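Local coordinates for glucose-binding protein (Thermus thermophilus HB27, PDB 2B3F) that binds galactose and glucose in a cleft and probably serves as the solute-binding component of a sugar transport system, at residues 354-359 and 387-392; 358-363 and 378-383; 132-137 and 150-155; 144-149 and 209-214. All blocks are in the same frame, centred on the assembly; numbering follows the deposited sequence.

Interaction 1: residues 354-359 and 387-392; sequences ESFMSQ and VGLGRL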
loop_
_atom_site.group_PDB
_atom_site.type_symbol
_atom_site.label_atom_id
_atom_site.label_comp_id
_atom_site.label_asym_id
_atom_site.label_seq_id
_atom_site.Cartn_x
_atom_site.Cartn_y
_atom_site.Cartn_z
ATOM N N GLU A 354 6.700 -9.117 8.510
ATOM C CA GLU A 354 7.146 -7.899 9.195
ATOM C C GLU A 354 8.614 -7.952 9.648
ATOM O O GLU A 354 9.285 -6.919 9.693
ATOM C CB GLU A 354 6.218 -7.583 10.376
ATOM C CG GLU A 354 4.818 -7.125 9.901
ATOM C CD GLU A 354 3.960 -6.476 10.988
ATOM O OE1 GLU A 354 3.953 -7.003 12.125
ATOM O OE2 GLU A 354 3.290 -5.432 10.687
ATOM N N SER A 355 9.104 -9.147 9.969
ATOM C CA SER A 355 10.509 -9.345 10.359
ATOM C C SER A 355 11.451 -8.783 9.294
ATOM O O SER A 355 12.451 -8.132 9.609
ATOM C CB SER A 355 10.786 -10.832 10.563
ATOM O OG SER A 355 10.547 -11.583 9.396
ATOM N N PHE A 356 11.107 -9.019 8.029
ATOM C CA PHE A 356 11.874 -8.482 6.919
ATOM C C PHE A 356 11.480 -7.025 6.624
ATOM O O PHE A 356 12.350 -6.162 6.479
ATOM C CB PHE A 356 11.659 -9.340 5.671
ATOM C CG PHE A 356 12.484 -8.903 4.506
ATOM C CD1 PHE A 356 13.740 -9.437 4.279
ATOM C CD2 PHE A 356 12.022 -7.914 3.655
ATOM C CE1 PHE A 356 14.495 -9.022 3.203
ATOM C CE2 PHE A 356 12.792 -7.481 2.588
ATOM C CZ PHE A 356 14.043 -8.029 2.381
ATOM N N MET A 357 10.179 -6.748 6.510
ATOM C CA MET A 357 9.700 -5.380 6.220
ATOM C C MET A 357 10.304 -4.331 7.143
ATOM O O MET A 357 10.701 -3.248 6.705
ATOM C CB MET A 357 8.180 -5.265 6.345
ATOM C CG MET A 357 7.393 -6.109 5.369
ATOM S SD MET A 357 5.625 -6.167 5.806
ATOM C CE MET A 357 5.203 -4.436 5.637
ATOM N N SER A 358 10.340 -4.642 8.435
ATOM C CA SER A 358 10.795 -3.676 9.438
ATOM C C SER A 358 12.291 -3.380 9.292
ATOM O O SER A 358 12.738 -2.302 9.644
ATOM C CB SER A 358 10.492 -4.183 10.845
ATOM O OG SER A 358 11.217 -5.381 11.108
ATOM N N GLN A 359 13.050 -4.315 8.750
ATOM C CA GLN A 359 14.495 -4.136 8.604
ATOM C C GLN A 359 14.848 -3.542 7.245
ATOM O O GLN A 359 15.939 -3.017 7.047
ATOM C CB GLN A 359 15.190 -5.458 8.837
ATOM C CG GLN A 359 15.064 -5.906 10.283
ATOM C CD GLN A 359 15.985 -7.027 10.600
ATOM O OE1 GLN A 359 17.174 -6.806 10.850
ATOM N NE2 GLN A 359 15.474 -8.242 10.563
ATOM N N VAL A 387 16.095 -13.866 8.916
ATOM C CA VAL A 387 14.684 -14.102 9.235
ATOM C C VAL A 387 14.151 -15.370 8.585
ATOM O O VAL A 387 13.002 -15.776 8.842
ATOM C CB VAL A 387 13.782 -12.898 8.881
ATOM C CG1 VAL A 387 14.320 -11.640 9.530
ATOM C CG2 VAL A 387 13.621 -12.744 7.351
ATOM N N GLY A 388 14.975 -16.011 7.764
ATOM C CA GLY A 388 14.562 -17.241 7.087
ATOM C C GLY A 388 13.496 -16.989 6.037
ATOM O O GLY A 388 12.518 -17.736 5.938
ATOM N N LEU A 389 13.701 -15.939 5.248
ATOM C CA LEU A 389 12.720 -15.494 4.250
ATOM C C LEU A 389 12.349 -16.663 3.353
ATOM O O LEU A 389 13.230 -17.342 2.831
ATOM C CB LEU A 389 13.284 -14.338 3.422
ATOM C CG LEU A 389 12.323 -13.626 2.474
ATOM C CD1 LEU A 389 11.292 -12.835 3.278
ATOM C CD2 LEU A 389 13.059 -12.720 1.527
ATOM N N GLY A 390 11.045 -16.913 3.225
ATOM C CA GLY A 390 10.523 -18.056 2.459
ATOM C C GLY A 390 10.020 -19.212 3.320
ATOM O O GLY A 390 9.365 -20.130 2.810
ATOM N N ARG A 391 10.302 -19.194 4.622
ATOM C CA ARG A 391 9.916 -20.309 5.497
ATOM C C ARG A 391 8.410 -20.380 5.823
ATOM O O ARG A 391 7.863 -21.476 5.995
ATOM C CB ARG A 391 10.754 -20.308 6.786
ATOM C CG ARG A 391 10.440 -19.193 7.778
ATOM C CD ARG A 391 11.412 -19.248 8.949
ATOM N NE ARG A 391 11.160 -18.216 9.957
ATOM C CZ ARG A 391 10.193 -18.268 10.879
ATOM N NH1 ARG A 391 9.354 -19.301 10.941
ATOM N NH2 ARG A 391 10.059 -17.273 11.748
ATOM N N LEU A 392 7.739 -19.238 5.926
ATOM C CA LEU A 392 6.293 -19.235 6.162
ATOM C C LEU A 392 5.555 -19.587 4.869
ATOM O O LEU A 392 4.364 -19.924 4.906
ATOM C CB LEU A 392 5.801 -17.872 6.690
ATOM C CG LEU A 392 6.471 -17.311 7.951
ATOM C CD1 LEU A 392 6.046 -15.855 8.208
ATOM C CD2 LEU A 392 6.176 -18.179 9.164
#
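Val387 carries this contact, presenting its isopropyl group to the first turn of helix 354-370. Ser355 comes closest: OG of Ser355 lies 3.5 Å from CB of Val387, a van der Waals contact of the hydroxyl with a C-H group. CG1 of Val387, anti to its carbonyl carbon, reaches the amide tip of Gln359, with NE2 of Gln359 3.7 Å from that methyl. CG2 of Val387 lies near OG of Ser355 and 4.3 Å from CB of Phe356. That CB of Phe356 also lies 4.3 Å from CD1 of Leu389. No hydrogen bond links the two segments. The contact is a surface one, at the point where the C-terminal tail leaves helix 373-387 and folds beside the helix before it, so it closes the open end of a helical hairpin.

Bonds within each segment help set these positions. NE2 of Gln359 donates to O of Ser355 at 3.2 Å, nearly straight at 164° and in the plane of its own amide, which holds the amide against Val387. Gly388 leaves the helix with positive phi and starts a type II turn to Arg391. NE of Arg391 returns to O of Val387 at 3.3 Å, the oxygen lying at the guanidinium edge. Beyond them, Phe356 meets Trp190 edge-to-face, Leu389 touches Phe196 and Pro353, and Glu354 forms a salt bridge with Arg47.

Interaction 2: residues 358-363 and 378-383; sequences SQFGTV and NAAQAI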
loop_
_atom_site.group_PDB
_atom_site.type_symbol
_atom_site.label_atom_id
_atom_site.label_comp_id
_atom_site.label_asym_id
_atom_site.label_seq_id
_atom_site.Cartn_x
_atom_site.Cartn_y
_atom_site.Cartn_z
ATOM N N SER A 358 10.340 -4.642 8.435
ATOM C CA SER A 358 10.795 -3.676 9.438
ATOM C C SER A 358 12.291 -3.380 9.292
ATOM O O SER A 358 12.738 -2.302 9.644
ATOM C CB SER A 358 10.492 -4.183 10.845
ATOM O OG SER A 358 11.217 -5.381 11.108
ATOM N N GLN A 359 13.050 -4.315 8.750
ATOM C CA GLN A 359 14.495 -4.136 8.604
ATOM C C GLN A 359 14.848 -3.542 7.245
ATOM O O GLN A 359 15.939 -3.017 7.047
ATOM C CB GLN A 359 15.190 -5.458 8.837
ATOM C CG GLN A 359 15.064 -5.906 10.283
ATOM C CD GLN A 359 15.985 -7.027 10.600
ATOM O OE1 GLN A 359 17.174 -6.806 10.850
ATOM N NE2 GLN A 359 15.474 -8.242 10.563
ATOM N N PHE A 360 13.915 -3.584 6.301
ATOM C CA PHE A 360 14.200 -3.061 4.974
ATOM C C PHE A 360 14.419 -1.548 4.994
ATOM O O PHE A 360 15.096 -1.015 4.131
ATOM C CB PHE A 360 13.108 -3.422 3.967
ATOM C CG PHE A 360 13.542 -3.269 2.532
ATOM C CD1 PHE A 360 14.466 -4.154 1.971
ATOM C CD2 PHE A 360 13.031 -2.246 1.736
ATOM C CE1 PHE A 360 14.854 -4.021 0.644
ATOM C CE2 PHE A 360 13.424 -2.117 0.424
ATOM C CZ PHE A 360 14.359 -3.012 -0.117
ATOM N N GLY A 361 13.833 -0.842 5.962
ATOM C CA GLY A 361 14.074 0.597 6.089
ATOM C C GLY A 361 15.532 0.910 6.413
ATOM O O GLY A 361 16.076 1.923 5.961
ATOM N N THR A 362 16.148 0.025 7.193
ATOM C CA THR A 362 17.586 0.092 7.512
ATOM C C THR A 362 18.446 -0.118 6.282
ATOM O O THR A 362 19.425 0.599 6.026
ATOM C CB THR A 362 17.947 -0.975 8.567
ATOM O OG1 THR A 362 17.177 -0.736 9.742
ATOM C CG2 THR A 362 19.441 -0.930 8.936
ATOM N N VAL A 363 18.083 -1.118 5.492
ATOM C CA VAL A 363 18.711 -1.311 4.202
ATOM C C VAL A 363 18.634 -0.043 3.361
ATOM O O VAL A 363 19.622 0.385 2.755
ATOM C CB VAL A 363 18.078 -2.491 3.422
ATOM C CG1 VAL A 363 18.705 -2.625 2.045
ATOM C CG2 VAL A 363 18.235 -3.769 4.208
ATOM N N ASN A 378 23.620 -6.849 -0.601
ATOM C CA ASN A 378 24.183 -7.722 0.407
ATOM C C ASN A 378 23.437 -7.602 1.730
ATOM O O ASN A 378 23.219 -8.612 2.410
ATOM C CB ASN A 378 25.663 -7.408 0.638
ATOM C CG ASN A 378 26.552 -7.794 -0.549
ATOM O OD1 ASN A 378 26.114 -8.480 -1.473
ATOM N ND2 ASN A 378 27.815 -7.324 -0.532
ATOM N N ALA A 379 23.060 -6.372 2.083
ATOM C CA ALA A 379 22.304 -6.110 3.312
ATOM C C ALA A 379 20.921 -6.769 3.284
ATOM O O ALA A 379 20.514 -7.398 4.244
ATOM C CB ALA A 379 22.166 -4.630 3.564
ATOM N N ALA A 380 20.212 -6.640 2.167
ATOM C CA ALA A 380 18.882 -7.247 2.052
ATOM C C ALA A 380 19.007 -8.751 2.142
ATOM O O ALA A 380 18.166 -9.407 2.759
ATOM C CB ALA A 380 18.223 -6.843 0.748
ATOM N N GLN A 381 20.058 -9.310 1.534
ATOM C CA GLN A 381 20.272 -10.764 1.630
ATOM C C GLN A 381 20.567 -11.222 3.074
ATOM O O GLN A 381 20.081 -12.254 3.516
ATOM C CB GLN A 381 21.390 -11.240 0.698
ATOM C CG GLN A 381 21.455 -12.772 0.553
ATOM C CD GLN A 381 20.166 -13.341 -0.022
ATOM O OE1 GLN A 381 19.696 -12.879 -1.064
ATOM N NE2 GLN A 381 19.583 -14.318 0.659
ATOM N N ALA A 382 21.345 -10.439 3.807
ATOM C CA ALA A 382 21.663 -10.799 5.184
ATOM C C ALA A 382 20.371 -10.845 6.030
ATOM O O ALA A 382 20.154 -11.767 6.828
ATOM C CB ALA A 382 22.676 -9.812 5.761
ATOM N N ILE A 383 19.509 -9.853 5.866
ATOM C CA ILE A 383 18.234 -9.848 6.588
ATOM C C ILE A 383 17.395 -11.060 6.183
ATOM O O ILE A 383 16.827 -11.736 7.037
ATOM C CB ILE A 383 17.448 -8.566 6.319
ATOM C CG1 ILE A 383 18.259 -7.339 6.737
ATOM C CG2 ILE A 383 16.073 -8.602 7.021
ATOM C CD1 ILE A 383 18.738 -7.360 8.118
#
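Helices 358-363 and 378-383 run nearly antiparallel, at 158° between their directions, with their axes 9.6 Å apart at closest approach. They are the two arms of an alpha-helical hairpin near the C-terminus, helices 354-370 and 373-387. The first arm is kinked: N of Gln359 and N of Thr362 lack the usual bond to the preceding turn.

The interface is mostly apolar, apart from the Gln359 amide, and no hydrogen bond crosses it. Val363 reaches Ala379, Ala380 and Ile383. Its CG2, anti to the carbonyl carbon, faces the second helix and lies 4.1 Å from CB of Ala379. The same CG2 of Val363 is 4.4 Å from CG1 of Ile383. Its CG1, anti to the backbone N, meets CB of Ala380 at 4.4 Å. The small alanines let the chains come close here, with CA of Val363 6.1 Å from CA of Ala379. Phe360 is placed by CG anti to the backbone N (chi1 -163°), and CB of Ala380 lies at its ring edge, near the ring plane. The ring also meets that of Trp173, and the Phe360 side chain is about 13 Å from the bound galactose, so the hairpin does not line the sugar pocket. Phe196 of a nearby loop covers Ala380.

One turn back along the first helix, Ile383 crosses the Gln359 side chain obliquely. CG2 of Ile383 lies 3.7 Å from CB of Gln359 and also packs beside NE2. The tightest approach is at the other branch, where CD1 of Ile383 is 3.2 Å from OE1 of Gln359.

Interaction 3: residues 132-137 and 150-155; sequences KGWGVN and QTLKQK. Unlike the reference sequence in segment 132-137: Gly133 (reference Glu).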
loop_
_atom_site.group_PDB
_atom_site.type_symbol
_atom_site.label_atom_id
_atom_site.label_comp_id
_atom_site.label_asym_id
_atom_site.label_seq_id
_atom_site.Cartn_x
_atom_site.Cartn_y
_atom_site.Cartn_z
ATOM N N LYS A 132 2.620 19.780 -20.131
ATOM C CA LYS A 132 2.523 20.544 -21.391
ATOM C C LYS A 132 3.292 21.868 -21.315
ATOM O O LYS A 132 3.993 22.256 -22.254
ATOM C CB LYS A 132 1.053 20.792 -21.753
ATOM C CG LYS A 132 0.342 19.564 -22.328
ATOM C CD LYS A 132 -1.088 19.896 -22.724
ATOM C CE LYS A 132 -1.672 18.803 -23.600
ATOM N NZ LYS A 132 -1.729 17.493 -22.890
ATOM N N GLY A 133 3.159 22.553 -20.179
ATOM C CA GLY A 133 3.927 23.766 -19.894
ATOM C C GLY A 133 5.435 23.578 -19.990
ATOM O O GLY A 133 6.158 24.514 -20.393
ATOM N N TRP A 134 5.902 22.380 -19.620
ATOM C CA TRP A 134 7.324 21.984 -19.741
ATOM C C TRP A 134 7.677 21.257 -21.035
ATOM O O TRP A 134 8.836 20.928 -21.261
ATOM C CB TRP A 134 7.726 21.055 -18.600
ATOM C CG TRP A 134 7.740 21.693 -17.281
ATOM C CD1 TRP A 134 8.245 22.913 -16.961
ATOM C CD2 TRP A 134 7.246 21.127 -16.072
ATOM N NE1 TRP A 134 8.084 23.154 -15.619
ATOM C CE2 TRP A 134 7.475 22.066 -15.047
ATOM C CE3 TRP A 134 6.625 19.911 -15.755
ATOM C CZ2 TRP A 134 7.099 21.834 -13.722
ATOM C CZ3 TRP A 134 6.249 19.685 -14.449
ATOM C CH2 TRP A 134 6.488 20.639 -13.446
ATOM N N GLY A 135 6.690 20.962 -21.859
ATOM C CA GLY A 135 6.964 20.324 -23.138
ATOM C C GLY A 135 7.570 18.943 -23.027
ATOM O O GLY A 135 8.530 18.630 -23.727
ATOM N N VAL A 136 7.008 18.110 -22.147
ATOM C CA VAL A 136 7.441 16.708 -22.005
ATOM C C VAL A 136 6.239 15.755 -21.938
ATOM O O VAL A 136 5.125 16.183 -21.633
ATOM C CB VAL A 136 8.297 16.486 -20.716
ATOM C CG1 VAL A 136 9.532 17.391 -20.714
ATOM C CG2 VAL A 136 7.463 16.739 -19.456
ATOM N N ASN A 137 6.494 14.472 -22.194
ATOM C CA ASN A 137 5.508 13.393 -22.039
ATOM C C ASN A 137 5.708 12.595 -20.738
ATOM O O ASN A 137 6.779 12.658 -20.143
ATOM C CB ASN A 137 5.639 12.414 -23.204
ATOM C CG ASN A 137 5.209 13.018 -24.545
ATOM O OD1 ASN A 137 4.315 13.870 -24.614
ATOM N ND2 ASN A 137 5.849 12.564 -25.618
ATOM N N GLN A 150 16.239 14.798 -16.913
ATOM C CA GLN A 150 17.413 15.599 -17.305
ATOM C C GLN A 150 16.976 16.829 -18.125
ATOM O O GLN A 150 17.349 17.967 -17.822
ATOM C CB GLN A 150 18.399 14.740 -18.090
ATOM C CG GLN A 150 19.780 15.376 -18.272
ATOM C CD GLN A 150 20.595 15.386 -16.981
ATOM O OE1 GLN A 150 20.262 16.092 -16.019
ATOM N NE2 GLN A 150 21.681 14.605 -16.960
ATOM N N THR A 151 16.142 16.590 -19.131
ATOM C CA THR A 151 15.485 17.674 -19.874
ATOM C C THR A 151 14.830 18.688 -18.935
ATOM O O THR A 151 14.963 19.900 -19.130
ATOM C CB THR A 151 14.418 17.114 -20.840
ATOM O OG1 THR A 151 15.041 16.237 -21.777
ATOM C CG2 THR A 151 13.709 18.230 -21.603
ATOM N N LEU A 152 14.123 18.199 -17.908
ATOM C CA LEU A 152 13.399 19.085 -16.996
ATOM C C LEU A 152 14.348 19.887 -16.115
ATOM O O LEU A 152 14.079 21.052 -15.815
ATOM C CB LEU A 152 12.399 18.293 -16.127
ATOM C CG LEU A 152 11.167 17.767 -16.858
ATOM C CD1 LEU A 152 10.478 16.661 -16.043
ATOM C CD2 LEU A 152 10.192 18.907 -17.156
ATOM N N LYS A 153 15.448 19.265 -15.697
ATOM C CA LYS A 153 16.477 19.985 -14.950
ATOM C C LYS A 153 17.069 21.124 -15.793
ATOM O O LYS A 153 17.236 22.241 -15.299
ATOM C CB LYS A 153 17.579 19.044 -14.476
ATOM C CG LYS A 153 17.204 18.252 -13.231
ATOM C CD LYS A 153 18.270 17.239 -12.921
ATOM C CE LYS A 153 17.867 16.308 -11.798
ATOM N NZ LYS A 153 18.959 15.338 -11.539
ATOM N N GLN A 154 17.339 20.827 -17.059
ATOM C CA GLN A 154 17.801 21.843 -18.028
ATOM C C GLN A 154 16.798 22.994 -18.168
ATOM O O GLN A 154 17.188 24.168 -18.233
ATOM C CB GLN A 154 18.100 21.185 -19.384
ATOM C CG GLN A 154 19.359 20.298 -19.327
ATOM C CD GLN A 154 19.464 19.275 -20.454
ATOM O OE1 GLN A 154 18.621 19.218 -21.362
ATOM N NE2 GLN A 154 20.514 18.458 -20.399
ATOM N N LYS A 155 15.510 22.660 -18.169
ATOM C CA LYS A 155 14.438 23.659 -18.224
ATOM C C LYS A 155 14.195 24.394 -16.897
ATOM O O LYS A 155 13.342 25.275 -16.838
ATOM C CB LYS A 155 13.140 23.018 -18.733
ATOM C CG LYS A 155 13.277 22.478 -20.143
ATOM C CD LYS A 155 11.998 21.910 -20.680
ATOM C CE LYS A 155 12.154 21.571 -22.147
ATOM N NZ LYS A 155 10.855 21.412 -22.834
#
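The indole of Trp134 is met obliquely by CD2 of Leu152. That methyl sits at the root of the ring, 3.7 Å from CG of Trp134 and slightly closer to its CB, and it also touches ring atoms CD2 and CE3. The two side chains cross at about a right angle. CG of Trp134 is anti to its carbonyl carbon (chi1 -67°), which turns the indole across the leucine. Ala237 and Leu157 also touch the indole, and Ala237 and Pro160 touch Leu152, so the pair extends into the adjoining loops.

The same leucine methyl serves a second partner. CG1 of Val136 lies 3.9 Å from CD2 of Leu152, and the two chains cross obliquely. CD2 is thus wedged between Trp134 and Val136. Leu152 is buried, although much of the contact lies at the surface.

On the exposed side Lys155 reaches across with its chain extended beyond CG. Its NZ donates to O of Trp134 at 2.6 Å, a short bond. The ammonium stands above the carbonyl plane, 34° out of it, and not on a lone pair. This carbonyl lies at the C-terminal end of helix 128-133, where the helix dipole should make an oxygen attractive to a positive charge. The lysine follows the end of helix 142-154, so one helix terminus grips another.

Gly135 ends the first helix with positive phi and two bonds back into its last turn; one runs from N of Gly135 to O of Lys132 at 3.0 Å. The arrangement is a Schellman motif followed by a hydrophobic contact of Val136 with the next helix.

Interaction 4: residues 144-149 and 209-214; sequences KFLATC and GRVLDC. Unlike the reference sequence in segment 144-149: Lys144 (reference Glu).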
loop_
_atom_site.group_PDB
_atom_site.type_symbol
_atom_site.label_atom_id
_atom_site.label_comp_id
_atom_site.label_asym_id
_atom_site.label_seq_id
_atom_site.Cartn_x
_atom_site.Cartn_y
_atom_site.Cartn_z
ATOM N N LYS A 144 13.600 6.339 -20.254
ATOM C CA LYS A 144 12.888 7.546 -20.680
ATOM C C LYS A 144 12.567 8.503 -19.512
ATOM O O LYS A 144 12.574 9.718 -19.667
ATOM C CB LYS A 144 11.615 7.182 -21.456
ATOM C CG LYS A 144 11.883 6.386 -22.745
ATOM C CD LYS A 144 10.584 5.920 -23.420
ATOM C CE LYS A 144 10.867 5.060 -24.650
ATOM N NZ LYS A 144 10.002 5.426 -25.820
ATOM N N PHE A 145 12.287 7.947 -18.337
ATOM C CA PHE A 145 12.108 8.754 -17.132
ATOM C C PHE A 145 13.364 9.573 -16.829
ATOM O O PHE A 145 13.295 10.769 -16.565
ATOM C CB PHE A 145 11.753 7.841 -15.932
ATOM C CG PHE A 145 11.662 8.563 -14.622
ATOM C CD1 PHE A 145 10.456 9.094 -14.181
ATOM C CD2 PHE A 145 12.779 8.694 -13.815
ATOM C CE1 PHE A 145 10.378 9.764 -12.969
ATOM C CE2 PHE A 145 12.716 9.368 -12.609
ATOM C CZ PHE A 145 11.514 9.910 -12.186
ATOM N N LEU A 146 14.508 8.917 -16.837
ATOM C CA LEU A 146 15.758 9.585 -16.503
ATOM C C LEU A 146 16.110 10.664 -17.530
ATOM O O LEU A 146 16.564 11.731 -17.158
ATOM C CB LEU A 146 16.888 8.567 -16.393
ATOM C CG LEU A 146 16.781 7.601 -15.204
ATOM C CD1 LEU A 146 17.787 6.485 -15.371
ATOM C CD2 LEU A 146 16.972 8.322 -13.887
ATOM N N ALA A 147 15.880 10.374 -18.808
ATOM C CA ALA A 147 16.094 11.362 -19.890
ATOM C C ALA A 147 15.163 12.570 -19.788
ATOM O O ALA A 147 15.593 13.719 -19.930
ATOM C CB ALA A 147 15.953 10.686 -21.261
ATOM N N THR A 148 13.882 12.319 -19.528
ATOM C CA THR A 148 12.923 13.405 -19.329
ATOM C C THR A 148 13.275 14.267 -18.116
ATOM O O THR A 148 13.181 15.487 -18.163
ATOM C CB THR A 148 11.471 12.862 -19.223
ATOM O OG1 THR A 148 11.087 12.292 -20.484
ATOM C CG2 THR A 148 10.491 13.967 -18.842
ATOM N N CYS A 149 13.679 13.637 -17.022
ATOM C CA CYS A 149 14.077 14.394 -15.841
ATOM C C CYS A 149 15.298 15.289 -16.109
ATOM O O CYS A 149 15.380 16.394 -15.586
ATOM C CB CYS A 149 14.359 13.444 -14.662
ATOM S SG CYS A 149 12.851 12.797 -13.903
ATOM N N GLY A 209 19.205 4.191 -7.705
ATOM C CA GLY A 209 20.113 5.317 -7.394
ATOM C C GLY A 209 20.078 6.449 -8.411
ATOM O O GLY A 209 20.135 7.630 -8.055
ATOM N N ARG A 210 19.976 6.099 -9.686
ATOM C CA ARG A 210 19.862 7.113 -10.724
ATOM C C ARG A 210 18.562 7.881 -10.560
ATOM O O ARG A 210 18.523 9.105 -10.672
ATOM C CB ARG A 210 19.922 6.489 -12.107
ATOM C CG ARG A 210 21.240 5.832 -12.432
ATOM C CD ARG A 210 21.170 5.322 -13.854
ATOM N NE ARG A 210 22.434 4.816 -14.374
ATOM C CZ ARG A 210 23.366 5.574 -14.953
ATOM N NH1 ARG A 210 23.205 6.891 -15.109
ATOM N NH2 ARG A 210 24.469 5.002 -15.397
ATOM N N VAL A 211 17.477 7.146 -10.288
ATOM C CA VAL A 211 16.173 7.753 -10.111
ATOM C C VAL A 211 16.194 8.688 -8.885
ATOM O O VAL A 211 15.642 9.786 -8.905
ATOM C CB VAL A 211 15.088 6.649 -9.982
ATOM C CG1 VAL A 211 13.742 7.240 -9.591
ATOM C CG2 VAL A 211 14.996 5.851 -11.287
ATOM N N LEU A 212 16.861 8.251 -7.828
ATOM C CA LEU A 212 16.978 9.035 -6.590
ATOM C C LEU A 212 17.639 10.402 -6.857
ATOM O O LEU A 212 17.316 11.405 -6.209
ATOM C CB LEU A 212 17.825 8.245 -5.582
ATOM C CG LEU A 212 17.447 8.124 -4.121
ATOM C CD1 LEU A 212 15.956 7.836 -3.915
ATOM C CD2 LEU A 212 18.335 7.062 -3.474
ATOM N N ASP A 213 18.570 10.425 -7.812
ATOM C CA ASP A 213 19.244 11.687 -8.172
ATOM C C ASP A 213 18.319 12.695 -8.859
ATOM O O ASP A 213 18.740 13.828 -9.090
ATOM C CB ASP A 213 20.493 11.438 -9.041
ATOM C CG ASP A 213 21.694 10.976 -8.238
ATOM O OD1 ASP A 213 21.666 11.051 -6.986
ATOM O OD2 ASP A 213 22.695 10.530 -8.869
ATOM N N CYS A 214 17.072 12.312 -9.162
ATOM C CA CYS A 214 16.060 13.240 -9.690
ATOM C C CYS A 214 15.126 13.828 -8.630
ATOM O O CYS A 214 14.241 14.638 -8.954
ATOM C CB CYS A 214 15.214 12.530 -10.738
ATOM S SG CYS A 214 16.183 11.776 -12.069
#
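This is a buried helix-to-helix contact in the half of the fold that carries strand 161-162, where helix 142-154 packs against the last turn of helix 199-212 and the residues after it. Leu146 and Cys214 bury the most surface, with Phe145 and Val211 next. CB of Cys149 touches SG of Cys214 at 3.6 Å. The two sulfurs, SG of Cys149 and SG of Cys214, are 3.9 Å apart, too far for a disulfide, and so pack as separate side chains.

Leu146 lies over the helix backbone. Its CD2 is 3.7 Å from O of Arg210, and the same CD2 of Leu146 is 4.0 Å from SG of Cys214. CD1 rests on the aliphatic part of Arg210, with CD1 of Leu146 3.9 Å from CD of Arg210. The arginine chain then leads away from the contact, and its NE forms a salt bridge with Glu206.

Phe145 has CG anti to the backbone N (chi1 175°). This brings CE2 of Phe145 within 3.8 Å of CG1 of Val211, the two side chains crossing at about a right angle. SG of Cys149 sits above one face of the ring, offset toward the rim. SG of Cys214 makes an oblique sulfur-aromatic contact, 5.4 Å from the centroid of Phe145.

Strand 161-162 closes the cluster: Leu161 touches Phe145, Val211 and Cys214, and its backbone hydrogen-bonds to that of Cys214. Beyond, Leu212 reaches helix 354-370.

How the interactions relate
Along the chain, interactions 3 and 4 come first, with their segments alternating, and interactions 1 and 2 follow near the C-terminus, starting from the same part of helix 354-370. Interactions 3 and 4 share helix 142-154, with centres 12 Å apart; Lys153 NZ probably hydrogen-bonds to Asp213 O between them. Interactions 1 and 2 share helix 354-370, with centres 10 Å apart, and touch where Phe356 CD1 meets Ile383 CG2 at 3.7 Å. The two pairs are separate: interactions 2 and 4 come no closer than about 9 Å between nearest atoms, and interactions 1 and 3 lie about 41 Å apart between centres. All four are packing in the helical framework outside the galactose pocket.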